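Local coordinates for YciF Bacterial Stress Response Protein (Salmonella enterica subsp. enterica serovar Typhimurium, PDB 4ERU), which is of unknown function but is a bacterial stress-response protein with a ferritin-like helical bundle that binds two magnesium ions in the crystal, at residues 32-37 with 86-91; 15-20 with 63-68. All coordinates share one frame; numbering follows the deposited sequence. Where two conformers were deposited one is given.

Contact 1 (32-37 with 86-91); sequences PKLARA and EEANEV. With MLT (D-malate), chain C.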
# COMPACT_ATOMS: atom_id res chain seq x y z
N PRO A 32 19.38 -2.32 3.61
CA PRO A 32 20.52 -2.61 4.51
C PRO A 32 20.42 -1.94 5.89
O PRO A 32 20.72 -2.55 6.92
CB PRO A 32 21.72 -2.06 3.73
CG PRO A 32 21.31 -2.24 2.29
CD PRO A 32 19.86 -1.77 2.32
N LYS A 33 20.03 -0.67 5.88
CA LYS A 33 19.83 0.07 7.10
C LYS A 33 18.71 -0.53 7.95
O LYS A 33 18.84 -0.63 9.18
CB LYS A 33 19.51 1.52 6.79
CG LYS A 33 18.91 2.19 7.99
CD LYS A 33 19.58 3.46 8.28
CE LYS A 33 18.85 4.59 7.67
NZ LYS A 33 18.99 5.65 8.70
N LEU A 34 17.62 -0.95 7.29
CA LEU A 34 16.54 -1.59 8.03
C LEU A 34 17.04 -2.86 8.72
O LEU A 34 16.70 -3.12 9.88
CB LEU A 34 15.33 -1.91 7.11
CG LEU A 34 14.68 -0.73 6.40
CD1 LEU A 34 13.40 -1.10 5.61
CD2 LEU A 34 14.39 0.43 7.39
N ALA A 35 17.87 -3.64 8.02
CA ALA A 35 18.39 -4.84 8.61
C ALA A 35 19.24 -4.52 9.83
O ALA A 35 19.16 -5.23 10.83
CB ALA A 35 19.18 -5.68 7.58
N ARG A 36 20.02 -3.43 9.79
CA ARG A 36 20.93 -3.08 10.92
C ARG A 36 20.16 -2.52 12.09
O ARG A 36 20.55 -2.74 13.24
CB ARG A 36 21.94 -2.00 10.51
CG ARG A 36 22.90 -2.42 9.47
CD ARG A 36 24.04 -1.41 9.34
NE ARG A 36 23.65 -0.06 8.95
CZ ARG A 36 23.50 0.39 7.70
NH1 ARG A 36 23.67 -0.39 6.64
NH2 ARG A 36 23.16 1.66 7.51
N ALA A 37 19.07 -1.81 11.79
CA ALA A 37 18.31 -1.05 12.78
C ALA A 37 17.54 -1.94 13.75
O ALA A 37 17.13 -1.49 14.83
CB ALA A 37 17.36 -0.09 12.09
N GLU A 86 10.99 6.96 3.75
CA GLU A 86 11.24 8.06 4.71
C GLU A 86 10.58 7.75 6.07
O GLU A 86 11.19 7.96 7.12
CB GLU A 86 10.74 9.41 4.15
CG GLU A 86 11.50 9.89 2.93
CD GLU A 86 11.13 11.30 2.48
OE1 GLU A 86 10.00 11.78 2.74
OE2 GLU A 86 12.00 11.93 1.82
N GLU A 87 9.35 7.23 6.03
CA GLU A 87 8.62 6.81 7.25
C GLU A 87 9.33 5.72 8.03
O GLU A 87 9.39 5.79 9.26
CB GLU A 87 7.18 6.40 6.94
CG GLU A 87 6.35 7.59 6.32
CD GLU A 87 4.82 7.36 6.30
OE1 GLU A 87 4.35 6.29 6.77
OE2 GLU A 87 4.07 8.25 5.81
N ALA A 88 9.89 4.73 7.33
CA ALA A 88 10.68 3.69 8.01
C ALA A 88 11.91 4.32 8.68
O ALA A 88 12.25 3.94 9.82
CB ALA A 88 11.09 2.60 7.04
N ASN A 89 12.55 5.28 8.01
CA ASN A 89 13.69 5.96 8.61
C ASN A 89 13.33 6.82 9.80
O ASN A 89 14.11 6.89 10.76
CB ASN A 89 14.52 6.75 7.57
CG ASN A 89 15.20 5.83 6.57
OD1 ASN A 89 15.55 4.69 6.90
ND2 ASN A 89 15.35 6.29 5.33
N GLU A 90 12.16 7.47 9.75
CA GLU A 90 11.66 8.25 10.89
C GLU A 90 11.38 7.33 12.10
O GLU A 90 11.63 7.68 13.24
CB GLU A 90 10.40 9.06 10.53
CG GLU A 90 9.97 10.09 11.64
CD GLU A 90 8.52 10.65 11.52
OE1 GLU A 90 7.72 10.09 10.72
OE2 GLU A 90 8.17 11.64 12.23
N VAL A 91 10.87 6.13 11.82
CA VAL A 91 10.69 5.16 12.86
C VAL A 91 12.02 4.90 13.59
O VAL A 91 12.06 4.89 14.82
CB VAL A 91 10.07 3.84 12.30
CG1 VAL A 91 10.30 2.66 13.25
CG2 VAL A 91 8.56 4.06 12.02
C1 MLT C . 20.50 3.35 14.07
O1 MLT C . 19.94 4.39 14.47
O2 MLT C . 20.29 2.23 14.57
C2 MLT C . 21.47 3.47 12.93
O3 MLT C . 21.24 4.70 12.23
C3 MLT C . 21.27 2.30 11.97
C4 MLT C . 22.35 2.31 10.92
O4 MLT C . 22.26 3.13 9.98
O5 MLT C . 23.30 1.51 11.03
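R36 NE gives malate O5 the shortest polar bond of this contact, 2.6 Å and nearly straight, with an N-H...O angle of 172°. R36 NH2 reaches the other oxygen of the same carboxylate, O4, at 3.0 Å, so the guanidinium and the carboxylate meet edge to edge through two bonds side by side. O4 lies in the guanidinium plane and O5 near it, and this double grip fixes how the carboxylate is turned. The arginine chain, turned at chi3 (-61°), folds back along its own helix and brings one guanidinium face over K33 CA, near the rim. K33 touches the ligand with its aliphatic chain, CD standing 3.2 Å from malate O4, a close CH-to-oxygen contact and not a hydrogen bond. The positive charges of R36 and K33 near the carboxylate probably favour its binding.

Between the helices themselves the contact is thin. K33 slants across N89 and lays CE against N89 OD1 at 3.4 Å; NZ stays 4.0 Å from that oxygen, too long for a hydrogen bond. Deeper in, L34 CD2 meets A88 CB at 4.0 Å. The axes of the two short segments stand 10.9 Å apart, crossing at 24°, in keeping with the small buried surface of 141 Å².

Two further residues, I92 and R101, complete the malate pocket. I92 also packs against K33, L34 and A37, extending the same seam by one turn of helix 79-93. F47 of helix 41-66 packs on L34 and A35, while A88 and V91 rest on helix 99-130, so this seam joins the end of helix 9-37 to a short helix at the bundle's flank.

Contact 2 (15-20 with 63-68); sequences HLLSDT and QIVESE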
# COMPACT_ATOMS: atom_id res chain seq x y z
N HIS A 15 4.21 3.49 -17.79
CA HIS A 15 4.31 4.43 -16.68
C HIS A 15 4.47 3.67 -15.34
O HIS A 15 5.39 3.93 -14.56
CB HIS A 15 3.10 5.37 -16.61
CG HIS A 15 3.19 6.36 -15.49
ND1 HIS A 15 2.63 6.14 -14.25
CD2 HIS A 15 3.83 7.56 -15.40
CE1 HIS A 15 2.91 7.16 -13.45
NE2 HIS A 15 3.65 8.03 -14.12
N LEU A 16 3.57 2.72 -15.12
CA LEU A 16 3.53 1.98 -13.84
C LEU A 16 4.68 1.01 -13.74
O LEU A 16 5.22 0.82 -12.65
CB LEU A 16 2.21 1.21 -13.69
CG LEU A 16 0.90 2.01 -13.72
CD1 LEU A 16 -0.30 1.06 -13.81
CD2 LEU A 16 0.76 2.94 -12.50
N LEU A 17 5.07 0.39 -14.84
CA LEU A 17 6.26 -0.46 -14.79
C LEU A 17 7.46 0.39 -14.39
O LEU A 17 8.26 -0.01 -13.54
CB LEU A 17 6.52 -1.20 -16.13
CG LEU A 17 7.67 -2.21 -16.08
CD1 LEU A 17 7.42 -3.35 -15.02
CD2 LEU A 17 7.92 -2.80 -17.47
N SER A 18 7.57 1.57 -14.97
CA SER A 18 8.68 2.48 -14.65
C SER A 18 8.69 2.95 -13.19
O SER A 18 9.75 3.05 -12.58
CB SER A 18 8.67 3.70 -15.58
OG SER A 18 8.73 3.26 -16.93
N ASP A 19 7.50 3.24 -12.66
CA ASP A 19 7.31 3.64 -11.27
C ASP A 19 7.76 2.49 -10.34
O ASP A 19 8.51 2.70 -9.38
CB ASP A 19 5.81 3.95 -11.07
CG ASP A 19 5.44 4.33 -9.63
OD1 ASP A 19 5.62 5.51 -9.25
OD2 ASP A 19 4.92 3.44 -8.88
N THR A 20 7.30 1.28 -10.64
CA THR A 20 7.64 0.10 -9.84
C THR A 20 9.14 -0.17 -9.85
O THR A 20 9.71 -0.56 -8.83
CB THR A 20 6.84 -1.11 -10.35
OG1 THR A 20 5.45 -0.81 -10.15
CG2 THR A 20 7.17 -2.39 -9.60
N GLN A 63 14.13 -8.42 -17.72
CA GLN A 63 13.57 -9.46 -18.60
C GLN A 63 12.22 -9.12 -19.23
O GLN A 63 12.00 -9.41 -20.41
CB GLN A 63 13.44 -10.78 -17.87
CG GLN A 63 14.75 -11.42 -17.49
CD GLN A 63 14.51 -12.72 -16.76
OE1 GLN A 63 15.14 -13.00 -15.75
NE2 GLN A 63 13.58 -13.53 -17.27
N ILE A 64 11.31 -8.53 -18.46
CA ILE A 64 10.04 -8.02 -19.00
C ILE A 64 10.31 -6.98 -20.12
O ILE A 64 9.65 -7.01 -21.17
CB ILE A 64 9.13 -7.43 -17.88
CG1 ILE A 64 8.51 -8.56 -17.05
CG2 ILE A 64 8.06 -6.51 -18.46
CD1 ILE A 64 8.13 -8.18 -15.60
N VAL A 65 11.25 -6.09 -19.86
CA VAL A 65 11.61 -5.03 -20.80
C VAL A 65 12.19 -5.62 -22.10
O VAL A 65 11.82 -5.19 -23.20
CB VAL A 65 12.53 -3.97 -20.15
CG1 VAL A 65 13.01 -2.93 -21.18
CG2 VAL A 65 11.80 -3.28 -19.02
N GLU A 66 13.06 -6.62 -22.00
CA GLU A 66 13.58 -7.31 -23.19
C GLU A 66 12.54 -8.17 -23.94
O GLU A 66 12.76 -8.50 -25.11
CB GLU A 66 14.78 -8.18 -22.84
CG GLU A 66 16.03 -7.41 -22.47
CD GLU A 66 16.82 -8.09 -21.33
OE1 GLU A 66 17.59 -7.39 -20.61
OE2 GLU A 66 16.64 -9.33 -21.15
N SER A 67 11.42 -8.51 -23.29
CA SER A 67 10.48 -9.50 -23.85
C SER A 67 9.51 -8.92 -24.89
O SER A 67 8.79 -9.66 -25.56
CB SER A 67 9.71 -10.23 -22.73
OG SER A 67 8.45 -9.61 -22.42
N GLU A 68 9.48 -7.60 -25.01
CA GLU A 68 8.48 -6.94 -25.82
C GLU A 68 9.09 -5.64 -26.30
O GLU A 68 9.55 -4.83 -25.49
CB GLU A 68 7.21 -6.62 -25.01
CG GLU A 68 6.42 -7.83 -24.46
CD GLU A 68 5.72 -8.66 -25.54
OE1 GLU A 68 5.47 -8.14 -26.65
OE2 GLU A 68 5.39 -9.84 -25.26
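L17 CD2 touches I64 CG2 at 3.8 Å, and the same methyl comes within 4.2 Å of V65 CG2. One leucine branch thus meets two consecutive residues of the facing helix, by van der Waals contact alone. L17 and I64 approach at a slant, each presenting a methyl branch. The leucine extends because CG stands anti to the backbone N (chi1 -174°), which carries its branched end across the gap; the backbones remain well apart, with 9.3 Å between the CA atoms of L17 and V65.

Around this apolar core, other parts of the bundle enclose it. I64 is also packed by A135, L138 and L139 of helix 133-159, so it lies between two helices. Among the flanking residues, T20 OG1 donates to L16 O at 3.0 Å, while T20 N bonds to that oxygen from the opposite face of the carbonyl plane; T20 also packs on helix 99-130. S18 OG bonds I14 O and K74 N, and D19 OD2 bonds Y115 OH.

Helices 9-37 and 41-66 are successive, the early part of one packing on the end of the other as in an antiparallel hairpin. With helices 99-130 and 133-159 they form a four-helix bundle, each helix supplying magnesium ligands (E24; H50 and Q57; E113 and E116; E146), consistent with a ferritin-like domain.

Overall arrangement
Contacts 1 and 2 lie on opposite sides of the chain's centre, with their own centres 28 Å apart and their nearest atoms about 14 Å apart. Helix 9-37 runs through both: its early part, 15-20, faces the end of helix 41-66, and its last turns, 32-37, face helix 79-93. Along the chain the order is 15-20, 32-37, 63-68, 86-91, so the pairings interlock rather than nest. One long helix therefore meets two successive elements at two well-separated places. Contact 1 carries part of the malate pocket, whereas contact 2 is a buried apolar seam, and both lie away from the two magnesium ions held in the bundle.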